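Local atomic coordinates of Keto/oxoacid ferredoxin oxidoreductase, gamma subunit (PDB entry 3ON3), a protein that probably serves as the gamma subunit of an enzyme that oxidises oxoacids and passes the electrons to ferredoxin. Residues 6-11 with 137-142; 24-29 with 35-40; 146-151 with 166-171. All coordinates share one frame; numbering follows the deposited sequence.

Contact 1. Residues 6-11 with 137-142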
ATOM      1  N   TYR B   6      18.400   0.159   2.754  1.00 45.32           N
ATOM      2  CA  TYR B   6      18.241  -1.287   2.719  1.00 43.28           C
ATOM      3  C   TYR B   6      16.907  -1.595   2.066  1.00 39.10           C
ATOM      4  O   TYR B   6      15.870  -1.146   2.546  1.00 42.40           O
ATOM      5  CB  TYR B   6      18.263  -1.852   4.143  1.00 41.69           C
ATOM      6  CG  TYR B   6      18.249  -3.361   4.229  1.00 37.80           C
ATOM      7  CD1 TYR B   6      19.440  -4.077   4.345  1.00 44.35           C
ATOM      8  CD2 TYR B   6      17.057  -4.071   4.213  1.00 35.23           C
ATOM      9  CE1 TYR B   6      19.448  -5.451   4.441  1.00 39.55           C
ATOM     10  CE2 TYR B   6      17.056  -5.459   4.286  1.00 38.03           C
ATOM     11  CZ  TYR B   6      18.257  -6.143   4.408  1.00 42.35           C
ATOM     12  OH  TYR B   6      18.276  -7.521   4.499  1.00 42.66           O
ATOM     13  N   GLU B   7      16.937  -2.380   0.995  1.00 45.24           N
ATOM     14  CA  GLU B   7      15.751  -2.643   0.185  1.00 39.46           C
ATOM     15  C   GLU B   7      15.241  -4.083   0.242  1.00 44.00           C
ATOM     16  O   GLU B   7      15.974  -5.042   0.017  1.00 39.35           O
ATOM     17  CB  GLU B   7      16.009  -2.263  -1.273  1.00 45.08           C
ATOM     18  CG  GLU B   7      14.818  -2.582  -2.188  1.00 56.90           C
ATOM     19  CD  GLU B   7      14.996  -2.093  -3.623  1.00 65.35           C
ATOM     20  OE1 GLU B   7      16.076  -1.565  -3.963  1.00 62.40           O
ATOM     21  OE2 GLU B   7      14.042  -2.239  -4.410  1.00 72.69           O
ATOM     22  N   ILE B   8      13.955  -4.223   0.511  1.00 37.88           N
ATOM     23  CA  ILE B   8      13.339  -5.535   0.542  1.00 39.05           C
ATOM     24  C   ILE B   8      12.259  -5.579  -0.539  1.00 45.90           C
ATOM     25  O   ILE B   8      11.570  -4.585  -0.775  1.00 43.90           O
ATOM     26  CB  ILE B   8      12.671  -5.797   1.911  1.00 40.01           C
ATOM     27  CG1 ILE B   8      13.705  -5.742   3.039  1.00 50.16           C
ATOM     28  CG2 ILE B   8      11.904  -7.126   1.899  1.00 44.37           C
ATOM     29  CD1 ILE B   8      13.099  -5.521   4.434  1.00 50.65           C
ATOM     30  N   ARG B   9      12.104  -6.725  -1.191  1.00 38.10           N
ATOM     31  CA  ARG B   9      10.983  -6.888  -2.094  1.00 35.07           C
ATOM     32  C   ARG B   9      10.187  -8.111  -1.711  1.00 36.69           C
ATOM     33  O   ARG B   9      10.742  -9.148  -1.340  1.00 42.62           O
ATOM     34  CB  ARG B   9      11.446  -6.970  -3.551  1.00 48.36           C
ATOM     35  CG  ARG B   9      12.265  -5.781  -3.956  1.00 58.30           C
ATOM     36  CD  ARG B   9      12.593  -5.789  -5.435  1.00 66.32           C
ATOM     37  NE  ARG B   9      13.703  -4.882  -5.694  1.00 74.75           N
ATOM     38  CZ  ARG B   9      14.208  -4.628  -6.893  1.00 76.68           C
ATOM     39  NH1 ARG B   9      13.689  -5.209  -7.966  1.00 83.60           N
ATOM     40  NH2 ARG B   9      15.234  -3.792  -7.013  1.00 72.43           N
ATOM     41  N   PHE B  10       8.873  -7.962  -1.777  1.00 40.16           N
ATOM     42  CA  PHE B  10       7.969  -9.045  -1.469  1.00 43.07           C
ATOM     43  C   PHE B  10       7.320  -9.396  -2.788  1.00 48.63           C
ATOM     44  O   PHE B  10       6.576  -8.590  -3.351  1.00 52.73           O
ATOM     45  CB  PHE B  10       6.902  -8.592  -0.468  1.00 36.30           C
ATOM     46  CG  PHE B  10       7.458  -8.037   0.821  1.00 40.79           C
ATOM     47  CD1 PHE B  10       7.600  -8.851   1.937  1.00 43.42           C
ATOM     48  CD2 PHE B  10       7.833  -6.701   0.916  1.00 40.71           C
ATOM     49  CE1 PHE B  10       8.110  -8.345   3.133  1.00 52.86           C
ATOM     50  CE2 PHE B  10       8.329  -6.181   2.101  1.00 47.76           C
ATOM     51  CZ  PHE B  10       8.470  -7.003   3.218  1.00 50.91           C
ATOM     52  N   SER B  11       7.620 -10.582  -3.302  1.00 44.96           N
ATOM     53  CA  SER B  11       7.065 -10.970  -4.589  1.00 41.75           C
ATOM     54  C   SER B  11       6.314 -12.288  -4.521  1.00 42.25           C
ATOM     55  O   SER B  11       6.521 -13.104  -3.620  1.00 48.68           O
ATOM     56  CB  SER B  11       8.134 -10.982  -5.696  1.00 41.63           C
ATOM     57  OG  SER B  11       9.146 -11.953  -5.474  1.00 45.89           O
ATOM     58  N   GLY B 137       6.865 -12.124   9.213  1.00 33.16           N
ATOM     59  CA  GLY B 137       7.558 -12.583  10.417  1.00 26.52           C
ATOM     60  C   GLY B 137       8.893 -13.199  10.031  1.00 27.38           C
ATOM     61  O   GLY B 137       9.939 -12.952  10.655  1.00 36.61           O
ATOM     62  N   ALA B 138       8.868 -13.989   8.968  1.00 27.77           N
ATOM     63  CA  ALA B 138      10.098 -14.613   8.483  1.00 32.37           C
ATOM     64  C   ALA B 138      11.112 -13.565   8.028  1.00 34.80           C
ATOM     65  O   ALA B 138      12.292 -13.670   8.358  1.00 39.88           O
ATOM     66  CB  ALA B 138       9.803 -15.597   7.380  1.00 25.89           C
HETATM   67  N   MSE B 139      10.644 -12.556   7.290  1.00 36.26           N
HETATM   68  CA  MSE B 139      11.511 -11.519   6.731  1.00 34.77           C
HETATM   69  C   MSE B 139      12.149 -10.665   7.813  1.00 35.64           C
HETATM   70  O   MSE B 139      13.269 -10.184   7.648  1.00 39.29           O
HETATM   71  CB  MSE B 139      10.721 -10.587   5.796  1.00 31.23           C
HETATM   72  CG  MSE B 139      10.916 -10.855   4.337  1.00 60.79           C
HETATM   73 SE   MSE B 139      12.784 -10.883   3.721  0.77 64.13          SE
HETATM   74  CE  MSE B 139      12.448 -12.348   2.525  1.00 39.79           C
ATOM     75  N   VAL B 140      11.408 -10.440   8.893  1.00 38.37           N
ATOM     76  CA  VAL B 140      11.909  -9.676  10.041  1.00 31.09           C
ATOM     77  C   VAL B 140      13.006 -10.477  10.734  1.00 32.42           C
ATOM     78  O   VAL B 140      14.079  -9.947  11.015  1.00 35.08           O
ATOM     79  CB  VAL B 140      10.755  -9.307  11.032  1.00 24.90           C
ATOM     80  CG1 VAL B 140      11.287  -8.686  12.342  1.00 24.04           C
ATOM     81  CG2 VAL B 140       9.725  -8.360  10.344  1.00 27.60           C
ATOM     82  N   ALA B 141      12.725 -11.752  11.011  1.00 34.10           N
ATOM     83  CA  ALA B 141      13.733 -12.658  11.571  1.00 42.02           C
ATOM     84  C   ALA B 141      15.040 -12.639  10.769  1.00 40.47           C
ATOM     85  O   ALA B 141      16.110 -12.413  11.338  1.00 39.99           O
ATOM     86  CB  ALA B 141      13.199 -14.083  11.676  1.00 33.34           C
ATOM     87  N   LEU B 142      14.945 -12.823   9.450  1.00 39.61           N
ATOM     88  CA  LEU B 142      16.137 -12.946   8.595  1.00 41.37           C
ATOM     89  C   LEU B 142      16.931 -11.658   8.339  1.00 34.66           C
ATOM     90  O   LEU B 142      18.141 -11.699   8.231  1.00 41.66           O
ATOM     91  CB  LEU B 142      15.790 -13.605   7.248  1.00 43.64           C
ATOM     92  CG  LEU B 142      15.217 -15.022   7.271  1.00 48.58           C
ATOM     93  CD1 LEU B 142      14.717 -15.410   5.894  1.00 45.06           C
ATOM     94  CD2 LEU B 142      16.248 -16.061   7.798  1.00 43.06           C
TER

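Contact 2. Residues 24-29 with 35-40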
ATOM      1  N   ILE B  24       3.096  -2.784   6.028  1.00 34.92           N
ATOM      2  CA  ILE B  24       3.467  -3.181   7.383  1.00 39.90           C
ATOM      3  C   ILE B  24       4.972  -3.006   7.674  1.00 42.50           C
ATOM      4  O   ILE B  24       5.354  -2.415   8.692  1.00 31.26           O
ATOM      5  CB  ILE B  24       3.031  -4.625   7.662  1.00 33.89           C
ATOM      6  CG1 ILE B  24       1.503  -4.712   7.670  1.00 43.02           C
ATOM      7  CG2 ILE B  24       3.605  -5.113   8.983  1.00 32.20           C
ATOM      8  CD1 ILE B  24       0.976  -6.118   7.759  1.00 37.45           C
HETATM    9  N   MSE B  25       5.819  -3.487   6.766  1.00 37.78           N
HETATM   10  CA  MSE B  25       7.266  -3.315   6.918  1.00 37.35           C
HETATM   11  C   MSE B  25       7.691  -1.853   6.970  1.00 38.33           C
HETATM   12  O   MSE B  25       8.565  -1.496   7.760  1.00 35.20           O
HETATM   13  CB  MSE B  25       8.041  -4.013   5.792  1.00 46.54           C
HETATM   14  CG  MSE B  25       8.451  -5.436   6.082  1.00 55.51           C
HETATM   15 SE   MSE B  25       9.791  -5.656   7.492  0.71 51.25          SE
HETATM   16  CE  MSE B  25      10.708  -3.959   7.289  1.00 34.40           C
ATOM     17  N   ALA B  26       7.100  -1.016   6.111  1.00 36.26           N
ATOM     18  CA  ALA B  26       7.431   0.405   6.077  1.00 43.04           C
ATOM     19  C   ALA B  26       7.038   1.126   7.384  1.00 43.27           C
ATOM     20  O   ALA B  26       7.793   1.958   7.900  1.00 46.71           O
ATOM     21  CB  ALA B  26       6.780   1.098   4.836  1.00 30.45           C
ATOM     22  N   GLU B  27       5.857   0.806   7.905  1.00 39.05           N
ATOM     23  CA  GLU B  27       5.361   1.411   9.146  1.00 39.34           C
ATOM     24  C   GLU B  27       6.074   0.869  10.403  1.00 40.74           C
ATOM     25  O   GLU B  27       6.217   1.581  11.399  1.00 35.19           O
ATOM     26  CB  GLU B  27       3.833   1.271   9.231  1.00 47.18           C
ATOM     27  CG  GLU B  27       3.097   2.142   8.185  1.00 46.74           C
ATOM     28  CD  GLU B  27       1.615   1.810   7.998  1.00 44.42           C
ATOM     29  OE1 GLU B  27       1.132   0.822   8.585  1.00 38.59           O
ATOM     30  OE2 GLU B  27       0.929   2.544   7.240  1.00 49.88           O
ATOM     31  N   ALA B  28       6.545  -0.377  10.340  1.00 44.41           N
ATOM     32  CA  ALA B  28       7.341  -0.927  11.434  1.00 37.81           C
ATOM     33  C   ALA B  28       8.594  -0.092  11.569  1.00 38.04           C
ATOM     34  O   ALA B  28       8.953   0.323  12.658  1.00 38.00           O
ATOM     35  CB  ALA B  28       7.697  -2.375  11.180  1.00 33.86           C
ATOM     36  N   ALA B  29       9.240   0.184  10.438  1.00 36.65           N
ATOM     37  CA  ALA B  29      10.477   0.949  10.434  1.00 36.83           C
ATOM     38  C   ALA B  29      10.315   2.392  10.906  1.00 36.12           C
ATOM     39  O   ALA B  29      11.143   2.898  11.651  1.00 39.83           O
ATOM     40  CB  ALA B  29      11.103   0.926   9.047  1.00 42.83           C
ATOM     41  N   LYS B  35      12.781   4.927  11.991  1.00 35.74           N
ATOM     42  CA  LYS B  35      13.527   5.129  10.754  1.00 46.52           C
ATOM     43  C   LYS B  35      12.671   5.809   9.677  1.00 49.75           C
ATOM     44  O   LYS B  35      11.523   6.191   9.926  1.00 51.53           O
ATOM     45  CB  LYS B  35      14.107   3.800  10.252  1.00 47.01           C
ATOM     46  CG  LYS B  35      14.997   3.110  11.276  1.00 46.43           C
ATOM     47  CD  LYS B  35      15.389   1.698  10.846  1.00 57.10           C
ATOM     48  CE  LYS B  35      16.405   1.084  11.821  1.00 67.23           C
ATOM     49  NZ  LYS B  35      16.937  -0.227  11.345  1.00 71.42           N
ATOM     50  N   GLN B  36      13.246   5.974   8.493  1.00 52.31           N
ATOM     51  CA  GLN B  36      12.514   6.493   7.347  1.00 57.85           C
ATOM     52  C   GLN B  36      12.205   5.321   6.435  1.00 53.94           C
ATOM     53  O   GLN B  36      12.917   4.328   6.441  1.00 48.56           O
ATOM     54  CB  GLN B  36      13.356   7.526   6.598  1.00 65.54           C
ATOM     55  CG  GLN B  36      14.070   8.509   7.511  1.00 77.97           C
ATOM     56  CD  GLN B  36      13.652   9.939   7.264  1.00 84.51           C
ATOM     57  OE1 GLN B  36      12.507  10.210   6.902  1.00 84.56           O
ATOM     58  NE2 GLN B  36      14.582  10.867   7.460  1.00 91.92           N
ATOM     59  N   ALA B  37      11.149   5.431   5.645  1.00 46.21           N
ATOM     60  CA  ALA B  37      10.807   4.337   4.759  1.00 46.27           C
ATOM     61  C   ALA B  37       9.911   4.777   3.618  1.00 45.16           C
ATOM     62  O   ALA B  37       9.124   5.719   3.737  1.00 44.94           O
ATOM     63  CB  ALA B  37      10.165   3.190   5.531  1.00 42.35           C
ATOM     64  N   VAL B  38      10.047   4.070   2.509  1.00 41.55           N
ATOM     65  CA  VAL B  38       9.224   4.307   1.346  1.00 40.38           C
ATOM     66  C   VAL B  38       8.718   2.955   0.854  1.00 44.62           C
ATOM     67  O   VAL B  38       9.469   1.985   0.766  1.00 46.35           O
ATOM     68  CB  VAL B  38      10.011   5.089   0.280  1.00 43.94           C
ATOM     69  CG1 VAL B  38      11.094   4.221  -0.333  1.00 50.17           C
ATOM     70  CG2 VAL B  38       9.073   5.674  -0.785  1.00 50.60           C
ATOM     71  N   GLN B  39       7.421   2.874   0.602  1.00 47.66           N
ATOM     72  CA  GLN B  39       6.812   1.635   0.127  1.00 46.85           C
ATOM     73  C   GLN B  39       6.119   1.917  -1.211  1.00 44.07           C
ATOM     74  O   GLN B  39       5.498   2.957  -1.376  1.00 39.53           O
ATOM     75  CB  GLN B  39       5.809   1.122   1.158  1.00 35.78           C
ATOM     76  CG  GLN B  39       5.360  -0.302   0.941  1.00 42.19           C
ATOM     77  CD  GLN B  39       4.394  -0.438  -0.223  1.00 45.70           C
ATOM     78  OE1 GLN B  39       3.502   0.396  -0.409  1.00 46.05           O
ATOM     79  NE2 GLN B  39       4.560  -1.498  -1.005  1.00 43.96           N
ATOM     80  N   SER B  40       6.225   1.003  -2.164  1.00 42.60           N
ATOM     81  CA  SER B  40       5.694   1.270  -3.501  1.00 46.53           C
ATOM     82  C   SER B  40       5.572   0.016  -4.344  1.00 41.12           C
ATOM     83  O   SER B  40       6.227  -0.982  -4.077  1.00 42.51           O
ATOM     84  CB  SER B  40       6.587   2.260  -4.243  1.00 53.35           C
ATOM     85  OG  SER B  40       7.814   1.649  -4.599  1.00 55.56           O
TER

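Contact 3. Residues 146-151 with 166-171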
ATOM      1  N   VAL B 146      14.141  -4.294  11.165  1.00 42.98           N
ATOM      2  CA  VAL B 146      13.328  -3.646  12.198  1.00 28.40           C
ATOM      3  C   VAL B 146      13.266  -4.550  13.422  1.00 38.46           C
ATOM      4  O   VAL B 146      13.437  -5.767  13.295  1.00 30.61           O
ATOM      5  CB  VAL B 146      11.888  -3.369  11.710  1.00 30.06           C
ATOM      6  CG1 VAL B 146      11.898  -2.356  10.561  1.00 34.40           C
ATOM      7  CG2 VAL B 146      11.178  -4.665  11.268  1.00 29.87           C
ATOM      8  N   SER B 147      13.015  -3.970  14.601  1.00 33.28           N
ATOM      9  CA  SER B 147      12.861  -4.779  15.807  1.00 38.06           C
ATOM     10  C   SER B 147      11.631  -5.655  15.655  1.00 31.50           C
ATOM     11  O   SER B 147      10.700  -5.308  14.926  1.00 32.80           O
ATOM     12  CB  SER B 147      12.737  -3.904  17.066  1.00 41.31           C
ATOM     13  OG  SER B 147      11.594  -3.055  16.991  1.00 41.66           O
ATOM     14  N   LYS B 148      11.636  -6.791  16.340  1.00 35.88           N
ATOM     15  CA  LYS B 148      10.481  -7.672  16.354  1.00 33.36           C
ATOM     16  C   LYS B 148       9.274  -6.913  16.911  1.00 36.02           C
ATOM     17  O   LYS B 148       8.156  -7.073  16.420  1.00 30.25           O
ATOM     18  CB  LYS B 148      10.769  -8.933  17.185  1.00 30.58           C
ATOM     19  CG  LYS B 148       9.598  -9.930  17.252  1.00 32.74           C
ATOM     20  CD  LYS B 148       9.813 -11.019  18.332  1.00 30.93           C
ATOM     21  CE  LYS B 148       8.789 -12.154  18.213  1.00 29.89           C
ATOM     22  NZ  LYS B 148       8.733 -13.036  19.448  1.00 34.35           N
ATOM     23  N   GLU B 149       9.512  -6.070  17.919  1.00 33.79           N
ATOM     24  CA  GLU B 149       8.436  -5.272  18.499  1.00 36.66           C
ATOM     25  C   GLU B 149       7.801  -4.310  17.484  1.00 38.22           C
ATOM     26  O   GLU B 149       6.572  -4.222  17.405  1.00 40.80           O
ATOM     27  CB  GLU B 149       8.883  -4.521  19.777  1.00 31.07           C
ATOM     28  CG  GLU B 149       7.815  -3.558  20.326  1.00 32.11           C
ATOM     29  CD  GLU B 149       8.232  -2.747  21.568  1.00 44.47           C
ATOM     30  OE1 GLU B 149       9.397  -2.814  22.013  1.00 42.35           O
ATOM     31  OE2 GLU B 149       7.367  -2.023  22.108  1.00 56.52           O
ATOM     32  N   ALA B 150       8.639  -3.601  16.723  1.00 32.22           N
ATOM     33  CA  ALA B 150       8.176  -2.663  15.693  1.00 31.53           C
ATOM     34  C   ALA B 150       7.272  -3.364  14.694  1.00 35.72           C
ATOM     35  O   ALA B 150       6.184  -2.887  14.359  1.00 32.68           O
ATOM     36  CB  ALA B 150       9.365  -2.036  14.957  1.00 29.08           C
ATOM     37  N   ALA B 151       7.737  -4.506  14.213  1.00 34.58           N
ATOM     38  CA  ALA B 151       7.010  -5.262  13.206  1.00 28.87           C
ATOM     39  C   ALA B 151       5.712  -5.817  13.762  1.00 31.70           C
ATOM     40  O   ALA B 151       4.675  -5.811  13.079  1.00 33.09           O
ATOM     41  CB  ALA B 151       7.894  -6.402  12.627  1.00 30.11           C
ATOM     42  N   LEU B 166      -4.963 -14.828  15.441  1.00 42.60           N
ATOM     43  CA  LEU B 166      -4.438 -15.559  14.276  1.00 32.29           C
ATOM     44  C   LEU B 166      -3.256 -14.849  13.602  1.00 29.51           C
ATOM     45  O   LEU B 166      -2.301 -15.476  13.209  1.00 38.82           O
ATOM     46  CB  LEU B 166      -5.546 -15.813  13.244  1.00 47.29           C
ATOM     47  CG  LEU B 166      -6.564 -16.913  13.555  1.00 56.25           C
ATOM     48  CD1 LEU B 166      -6.795 -17.045  15.058  1.00 67.19           C
ATOM     49  CD2 LEU B 166      -7.878 -16.645  12.839  1.00 53.91           C
ATOM     50  N   ASN B 167      -3.329 -13.537  13.464  1.00 35.17           N
ATOM     51  CA  ASN B 167      -2.209 -12.813  12.898  1.00 33.25           C
ATOM     52  C   ASN B 167      -0.982 -12.796  13.818  1.00 31.79           C
ATOM     53  O   ASN B 167       0.139 -12.940  13.347  1.00 32.94           O
ATOM     54  CB  ASN B 167      -2.624 -11.401  12.470  1.00 35.50           C
ATOM     55  CG  ASN B 167      -3.502 -11.414  11.219  1.00 41.63           C
ATOM     56  OD1 ASN B 167      -3.043 -11.087  10.137  1.00 48.31           O
ATOM     57  ND2 ASN B 167      -4.759 -11.822  11.370  1.00 42.29           N
ATOM     58  N   ARG B 168      -1.188 -12.622  15.123  1.00 31.11           N
ATOM     59  CA  ARG B 168      -0.068 -12.736  16.050  1.00 34.50           C
ATOM     60  C   ARG B 168       0.613 -14.095  15.883  1.00 34.27           C
ATOM     61  O   ARG B 168       1.826 -14.174  15.787  1.00 37.36           O
ATOM     62  CB  ARG B 168      -0.517 -12.539  17.508  1.00 34.73           C
ATOM     63  CG  ARG B 168       0.399 -13.216  18.536  1.00 39.88           C
ATOM     64  CD  ARG B 168       1.783 -12.572  18.659  1.00 44.67           C
ATOM     65  NE  ARG B 168       2.677 -13.432  19.445  1.00 56.20           N
ATOM     66  CZ  ARG B 168       3.855 -13.071  19.956  1.00 47.71           C
ATOM     67  NH1 ARG B 168       4.321 -11.843  19.794  1.00 52.38           N
ATOM     68  NH2 ARG B 168       4.575 -13.951  20.633  1.00 57.34           N
ATOM     69  N   LYS B 169      -0.191 -15.159  15.855  1.00 37.38           N
ATOM     70  CA  LYS B 169       0.307 -16.516  15.657  1.00 32.63           C
ATOM     71  C   LYS B 169       1.056 -16.684  14.326  1.00 38.30           C
ATOM     72  O   LYS B 169       2.130 -17.291  14.275  1.00 46.39           O
ATOM     73  CB  LYS B 169      -0.840 -17.527  15.767  1.00 34.71           C
ATOM     74  CG  LYS B 169      -0.388 -18.991  15.771  1.00 40.03           C
ATOM     75  CD  LYS B 169      -1.574 -19.926  15.963  1.00 49.57           C
ATOM     76  CE  LYS B 169      -1.142 -21.383  15.981  1.00 63.31           C
ATOM     77  NZ  LYS B 169      -0.187 -21.648  17.102  1.00 75.85           N
ATOM     78  N   ALA B 170       0.497 -16.138  13.254  1.00 32.55           N
ATOM     79  CA  ALA B 170       1.118 -16.222  11.938  1.00 37.75           C
ATOM     80  C   ALA B 170       2.473 -15.531  11.954  1.00 36.63           C
ATOM     81  O   ALA B 170       3.461 -16.046  11.424  1.00 34.48           O
ATOM     82  CB  ALA B 170       0.203 -15.584  10.865  1.00 30.15           C
ATOM     83  N   PHE B 171       2.500 -14.343  12.540  1.00 28.77           N
ATOM     84  CA  PHE B 171       3.723 -13.563  12.609  1.00 31.38           C
ATOM     85  C   PHE B 171       4.795 -14.302  13.419  1.00 35.68           C
ATOM     86  O   PHE B 171       5.941 -14.417  12.987  1.00 32.02           O
ATOM     87  CB  PHE B 171       3.425 -12.196  13.228  1.00 36.43           C
ATOM     88  CG  PHE B 171       4.654 -11.406  13.602  1.00 40.61           C
ATOM     89  CD1 PHE B 171       5.385 -10.728  12.630  1.00 34.71           C
ATOM     90  CD2 PHE B 171       5.058 -11.310  14.931  1.00 40.04           C
ATOM     91  CE1 PHE B 171       6.513  -9.987  12.976  1.00 37.12           C
ATOM     92  CE2 PHE B 171       6.195 -10.572  15.289  1.00 36.80           C
ATOM     93  CZ  PHE B 171       6.918  -9.909  14.315  1.00 39.50           C
TER

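Contact 1. Residues 6-11 with 137-142
Where helix 131-143 packs on strand 6-12, an inner strand of the mixed sheet of this alpha/beta fold, Met139 reaches from the helix to meet Ile8 and Phe10 on the sheet. It illustrates how one long flexible side chain can bridge two elements whose backbones stand well apart, the closest CA atoms, those of Ile8 and Met139, being 8.8 Å from each other. Met139, present as selenomethionine, bends at chi2 (-54°) and again at chi3, which turns its chain along the sheet instead of straight into it. Its CG lies 4.0 Å from CE1 of Phe10, approaching that ring obliquely while the two side chains run past one another from opposing backbones; its SE rests 4.3 Å from CG2 of Ile8. No hydrogen bond joins the segments, and the contact is purely apolar. Leu96 on strand 93-98 also packs against Met139, while Met25 of helix 18-32 covers both Ile8 and Phe10, so the site belongs to a continuous buried core. Arg9 starts in the other direction, and its NE forms a salt bridge with OE2 of Glu7, the hydrogen bond itself being weak; Asp88 gives the guanidinium a second acidic partner. Within the strand, Ile8 also covers one face of the aromatic ring: its CG2 sits 3.6 Å above the Phe10 ring plane, displaced from its centre.

Contact 2. Residues 24-29 with 35-40
Ala26 turns its methyl group toward Ala37 and Gln39, and Ala29 CB touches Ala37, where helix 18-32, part of a beta-alpha-beta crossover from strand 6-12, runs back along strand 36-43, the outermost on its side within this chain. The axes of the short segments are nearly antiparallel, at 168°, and come within 7.3 Å. Ala26 CB fits between two strand residues, 3.8 Å from CB of Gln39 and 4.0 Å from CB of Ala37. In return the Ala37 methyl points at the helix and lies 3.6 Å from Ala26 O. Gln39 offers just its CB: with CG anti to the backbone N (chi1 -166°) and a bend at chi2, its amide leads away to Gln41 of its own chain and Gln41 of the second subunit. Lys35 likewise lays CB against Ala29 O, then extends away to give NZ to the carbonyl of Val145. The sole hydrogen bond across the segments runs from Lys35 N to Ala29 O, 2.6 Å long. Short methyl groups thus permit close helix-strand packing, while the strand's other edge pairs in an antiparallel ladder with a strand of the second subunit, carrying the sheet across the interface.

Contact 3. Residues 146-151 with 166-171
Near-trans first torsions, 168° in Phe171 and -180° in Lys148, send the phenyl ring from helix 164-181 to the first turn of helix 148-157 and set the lysine chain across it at a slant. The ring enters by its far end: CZ lies 3.7 Å from Lys148 O, and CE1 lies 3.9 Å from Ala151 CB, both partners meeting the ring obliquely. Lys148 CG adds a third point of touch, 4.0 Å from CZ. Were the ring cut back to an alanine here, the methyl of Ala151 and the aliphatic part of Lys148 would probably lose their packing partner, opening a gap between the helices. Beyond the ring the stretched lysine carries NZ to 4.4 Å from Arg168 NH2, a like-charge approach probably offset mainly by the salt bridge of Arg168 NH1 with Glu152, while NZ hydrogen-bonds to Gln172 OE1 and Lys148 makes a cation-pi contact with Phe175. The turn receiving the ring is fixed by an N-cap: Ser147 OG accepts from Ala150 N at 3.0 Å. As a worked case of one aromatic side chain joining several helices, Phe171 links helix 164-181 to helix 148-157, where it also touches Val155, and to Ile133 on helix 131-143, whose Val140 packs against Ala151.

Overall arrangement
From the N terminus, strand 6-12 supplies the first half of contact 1 and leads into helix 18-32. Contact 2 then closes a short loop, returning the chain to the sheet at strand 36-43; it lies wholly within the much longer loop that contact 1 closes when helix 131-143 arrives over the sheet. Contact 3 follows in series, closing a small helical loop between 146-151 and 166-171. No two loops cross. All three meet around helices 18-32 and 131-143: Met25 links contacts 1 and 2, Val140 links contacts 1 and 3, and Ala28 packs on Ala150 and Ala151. Together they tie sheet, covering helices and C-terminal helix 164-181 into one layered body.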